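Local coordinates for protein DegT/DnrJ/EryC1/StrS aminotransferase (Brucella abortus 2308, PDB 4QGR) that probably acts as a pyridoxal phosphate-dependent aminotransferase of the DegT/DnrJ/EryC1/StrS family, moving amino groups between substrates, at residues 62-72 with 239-247. Sequence-based numbering, arbitrary orientation.
With PLP (pyridoxal-5'-phosphate), chain E; PLP (pyridoxal-5'-phosphate), chain G; ACT (acetate ion), chain D.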
loop_
_atom_site.group_PDB
_atom_site.type_symbol
_atom_site.label_atom_id
_atom_site.label_comp_id
_atom_site.label_asym_id
_atom_site.label_seq_id
_atom_site.Cartn_x
_atom_site.Cartn_y
_atom_site.Cartn_z
ATOM N N ALA A 62 -6.156 -10.663 3.806
ATOM C CA ALA A 62 -6.494 -9.309 3.318
ATOM C C ALA A 62 -5.232 -8.458 3.276
ATOM O O ALA A 62 -4.332 -8.667 4.069
ATOM C CB ALA A 62 -7.580 -8.675 4.194
ATOM N N CYS A 63 -5.150 -7.521 2.320
ATOM C CA CYS A 63 -3.985 -6.628 2.222
ATOM C C CYS A 63 -4.405 -5.294 1.618
ATOM O O CYS A 63 -5.615 -5.024 1.466
ATOM C CB CYS A 63 -2.877 -7.307 1.403
ATOM S SG CYS A 63 -3.343 -7.895 -0.249
ATOM N N ALA A 64 -3.438 -4.475 1.223
ATOM C CA ALA A 64 -3.733 -3.096 0.934
ATOM C C ALA A 64 -4.260 -2.795 -0.448
ATOM O O ALA A 64 -4.937 -1.773 -0.621
ATOM C CB ALA A 64 -2.507 -2.226 1.177
ATOM N N ASN A 65 -3.906 -3.624 -1.422
ATOM C CA ASN A 65 -4.339 -3.461 -2.781
ATOM C C ASN A 65 -3.942 -4.684 -3.599
ATOM O O ASN A 65 -3.222 -5.576 -3.115
ATOM C CB ASN A 65 -3.796 -2.148 -3.414
ATOM C CG ASN A 65 -2.292 -2.178 -3.569
ATOM O OD1 ASN A 65 -1.752 -2.996 -4.312
ATOM N ND2 ASN A 65 -1.610 -1.337 -2.833
ATOM N N GLY A 66 -4.462 -4.741 -4.812
ATOM C CA GLY A 66 -4.289 -5.913 -5.690
ATOM C C GLY A 66 -2.938 -6.017 -6.339
ATOM O O GLY A 66 -2.622 -7.052 -6.952
ATOM N N THR A 67 -2.144 -4.958 -6.257
ATOM C CA THR A 67 -0.779 -4.968 -6.793
ATOM C C THR A 67 0.116 -5.632 -5.743
ATOM O O THR A 67 0.849 -6.621 -6.030
ATOM C CB THR A 67 -0.302 -3.530 -7.103
ATOM O OG1 THR A 67 -1.179 -2.942 -8.068
ATOM C CG2 THR A 67 1.120 -3.555 -7.627
ATOM N N ASP A 68 0.021 -5.135 -4.511
ATOM C CA ASP A 68 0.650 -5.800 -3.369
ATOM C C ASP A 68 0.342 -7.298 -3.328
ATOM O O ASP A 68 1.213 -8.131 -2.950
ATOM C CB ASP A 68 0.187 -5.200 -2.020
ATOM C CG ASP A 68 0.612 -3.741 -1.768
ATOM O OD1 ASP A 68 1.173 -2.998 -2.649
ATOM O OD2 ASP A 68 0.278 -3.271 -0.660
ATOM N N ALA A 69 -0.903 -7.651 -3.630
ATOM C CA ALA A 69 -1.392 -9.007 -3.583
ATOM C C ALA A 69 -0.702 -9.951 -4.528
ATOM O O ALA A 69 -0.605 -11.135 -4.224
ATOM C CB ALA A 69 -2.890 -9.059 -3.802
ATOM N N LEU A 70 -0.191 -9.417 -5.622
ATOM C CA LEU A 70 0.625 -10.180 -6.585
ATOM C C LEU A 70 2.106 -10.187 -6.207
ATOM O O LEU A 70 2.794 -11.193 -6.425
ATOM C CB LEU A 70 0.474 -9.563 -7.980
ATOM C CG LEU A 70 -0.942 -9.577 -8.584
ATOM C CD1 LEU A 70 -1.050 -8.640 -9.762
ATOM C CD2 LEU A 70 -1.244 -10.996 -9.050
ATOM N N GLN A 71 2.592 -9.072 -5.653
ATOM C CA GLN A 71 3.979 -8.960 -5.247
ATOM C C GLN A 71 4.306 -9.916 -4.098
ATOM O O GLN A 71 5.343 -10.574 -4.106
ATOM C CB GLN A 71 4.284 -7.533 -4.802
ATOM C CG GLN A 71 5.709 -7.276 -4.298
ATOM C CD GLN A 71 5.889 -5.810 -3.883
ATOM O OE1 GLN A 71 5.010 -4.979 -4.136
ATOM N NE2 GLN A 71 6.941 -5.514 -3.142
ATOM N N MET A 72 3.474 -9.943 -3.071
ATOM C CA MET A 72 3.860 -10.701 -1.886
ATOM C C MET A 72 4.116 -12.193 -2.119
ATOM O O MET A 72 5.087 -12.757 -1.571
ATOM C CB MET A 72 2.897 -10.439 -0.734
ATOM C CG MET A 72 3.019 -9.006 -0.216
ATOM S SD MET A 72 2.044 -8.776 1.292
ATOM C CE MET A 72 0.405 -8.389 0.688
ATOM N N ILE A 239 12.462 -9.783 4.842
ATOM C CA ILE A 239 12.096 -8.497 4.291
ATOM C C ILE A 239 10.616 -8.563 3.972
ATOM O O ILE A 239 10.134 -9.524 3.316
ATOM C CB ILE A 239 12.871 -8.184 2.995
ATOM C CG1 ILE A 239 14.403 -8.161 3.243
ATOM C CG2 ILE A 239 12.346 -6.899 2.382
ATOM C CD1 ILE A 239 14.869 -7.316 4.406
ATOM N N GLY A 240 9.894 -7.531 4.394
ATOM C CA GLY A 240 8.463 -7.415 4.040
ATOM C C GLY A 240 8.054 -6.021 3.588
ATOM O O GLY A 240 8.903 -5.212 3.175
ATOM N N ILE A 241 6.737 -5.762 3.681
ATOM C CA ILE A 241 6.158 -4.476 3.333
ATOM C C ILE A 241 5.084 -4.102 4.366
ATOM O O ILE A 241 4.889 -4.826 5.365
ATOM C CB ILE A 241 5.598 -4.499 1.908
ATOM C CG1 ILE A 241 4.512 -5.579 1.753
ATOM C CG2 ILE A 241 6.695 -4.722 0.866
ATOM C CD1 ILE A 241 3.784 -5.463 0.427
ATOM N N ASN A 242 4.401 -2.981 4.138
ATOM C CA ASN A 242 3.223 -2.666 4.926
ATOM C C ASN A 242 2.033 -2.792 4.012
ATOM O O ASN A 242 1.806 -1.897 3.211
ATOM C CB ASN A 242 3.276 -1.230 5.453
ATOM C CG ASN A 242 2.024 -0.842 6.238
ATOM O OD1 ASN A 242 1.088 -1.616 6.390
ATOM N ND2 ASN A 242 2.007 0.380 6.724
ATOM N N SER A 243 1.246 -3.853 4.165
ATOM C CA SER A 243 0.109 -4.051 3.257
ATOM C C SER A 243 -1.102 -4.641 3.949
ATOM O O SER A 243 -1.317 -5.851 3.912
ATOM C CB SER A 243 0.517 -4.910 2.073
ATOM O OG SER A 243 -0.510 -4.980 1.126
ATOM N N ARG A 244 -1.895 -3.764 4.570
ATOM C CA ARG A 244 -3.070 -4.144 5.359
ATOM C C ARG A 244 -4.330 -3.588 4.721
ATOM O O ARG A 244 -4.340 -2.483 4.159
ATOM C CB ARG A 244 -2.933 -3.627 6.793
ATOM C CG ARG A 244 -1.763 -4.247 7.547
ATOM C CD ARG A 244 -1.581 -3.674 8.953
ATOM N NE ARG A 244 -1.079 -2.310 8.933
ATOM C CZ ARG A 244 -0.161 -1.815 9.755
ATOM N NH1 ARG A 244 0.404 -2.572 10.696
ATOM N NH2 ARG A 244 0.150 -0.546 9.672
ATOM N N LEU A 245 -5.411 -4.366 4.818
ATOM C CA LEU A 245 -6.758 -3.833 4.541
ATOM C C LEU A 245 -7.272 -3.084 5.760
ATOM O O LEU A 245 -7.335 -3.666 6.872
ATOM C CB LEU A 245 -7.700 -4.968 4.226
ATOM C CG LEU A 245 -9.159 -4.647 3.862
ATOM C CD1 LEU A 245 -9.191 -3.980 2.539
ATOM C CD2 LEU A 245 -10.006 -5.925 3.825
ATOM N N ASP A 246 -7.647 -1.814 5.569
ATOM C CA ASP A 246 -8.099 -0.991 6.699
ATOM C C ASP A 246 -9.402 -1.599 7.268
ATOM O O ASP A 246 -10.251 -2.090 6.510
ATOM C CB ASP A 246 -8.448 0.437 6.287
ATOM C CG ASP A 246 -7.291 1.260 5.800
ATOM O OD1 ASP A 246 -6.073 0.985 6.110
ATOM O OD2 ASP A 246 -7.627 2.270 5.075
ATOM N N THR A 247 -9.579 -1.525 8.573
ATOM C CA THR A 247 -10.803 -1.991 9.223
ATOM C C THR A 247 -12.021 -1.335 8.588
ATOM O O THR A 247 -13.028 -1.974 8.312
ATOM C CB THR A 247 -10.800 -1.641 10.711
ATOM O OG1 THR A 247 -9.587 -2.118 11.313
ATOM C CG2 THR A 247 -11.982 -2.306 11.408
HETATM N N1 PLP E . -4.426 -7.013 -11.815
HETATM C C2 PLP E . -5.415 -6.706 -12.674
HETATM C C2A PLP E . -5.827 -7.647 -13.780
HETATM C C3 PLP E . -6.170 -5.441 -12.454
HETATM O O3 PLP E . -7.182 -5.158 -13.265
HETATM C C4 PLP E . -5.696 -4.514 -11.392
HETATM C C4A PLP E . -6.322 -3.247 -10.954
HETATM O O4A PLP E . -7.526 -3.100 -10.901
HETATM C C5 PLP E . -4.591 -4.979 -10.543
HETATM C C6 PLP E . -4.013 -6.222 -10.811
HETATM C C5A PLP E . -4.063 -4.111 -9.421
HETATM O O4P PLP E . -5.020 -3.948 -8.365
HETATM P P PLP E . -5.057 -2.591 -7.501
HETATM O O1P PLP E . -5.909 -2.876 -6.267
HETATM O O2P PLP E . -3.635 -2.178 -7.220
HETATM O O3P PLP E . -5.782 -1.638 -8.465
HETATM N N1 PLP G . 9.544 5.160 10.031
HETATM C C2 PLP G . 9.337 5.229 11.369
HETATM C C2A PLP G . 10.347 5.918 12.261
HETATM C C3 PLP G . 8.093 4.677 11.957
HETATM O O3 PLP G . 7.840 4.766 13.276
HETATM C C4 PLP G . 7.133 3.989 11.062
HETATM C C4A PLP G . 5.849 3.446 11.518
HETATM O O4A PLP G . 5.434 3.770 12.595
HETATM C C5 PLP G . 7.454 3.973 9.634
HETATM C C6 PLP G . 8.667 4.548 9.203
HETATM C C5A PLP G . 6.489 3.260 8.687
HETATM O O4P PLP G . 5.245 3.965 8.597
HETATM P P PLP G . 3.907 3.150 8.298
HETATM O O1P PLP G . 2.923 4.230 7.886
HETATM O O2P PLP G . 4.152 2.071 7.242
HETATM O O3P PLP G . 3.578 2.535 9.671
HETATM C C ACT D . 2.903 0.073 11.853
HETATM O O ACT D . 2.537 -1.090 12.184
HETATM O OXT ACT D . 2.819 0.484 10.688
HETATM C CH3 ACT D . 3.455 1.014 12.890
HETATM O O HOH W 1 -4.836 -6.828 6.316
HETATM O O HOH W 2 2.323 -1.591 0.503
#
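S243 and D68 make the central polar link. S243 OG donates to D68 OD2 at 2.6 Å, using the carboxylate's anti lone pair. The same OG accepts from A64 N at 3.0 Å, with a nearly straight N-H...O angle of 164°. OG stands anti to the S243 backbone N (chi1 -173°), which carries it between these two partners. One water bridges A62 O and L245 N. A second lies near D68 OD2 and N242 O, but its bonds are not certain. The S243 carbonyl oxygen is buried without a hydrogen-bond partner, although C63 CA makes a CH...O contact to it.

Apolar contacts flank this link. CD1 of I241 lies against CG of M72 at 3.7 Å and also touches SD. M72 bends at chi3 (-86°), and its methyl CE packs on S243 CB. Farther along, A62 CB meets CD2 of L245.

Both segments also reach a cofactor, but at different sites. G66 N and T67 OG1 bond phosphate oxygens of one PLP, T67 OG1 to O2P at 2.7 Å. N65 OD1 accepts from the N of T67 and of D68, a capping bond at the turn into the helix. N242 ND2 instead bonds O2P of the other PLP, at 2.8 Å, in the second subunit's site. R244 forms a salt bridge with D206 of that subunit. Such phosphate sites shared across a dimer interface are characteristic of fold-type I PLP-dependent aminotransferases.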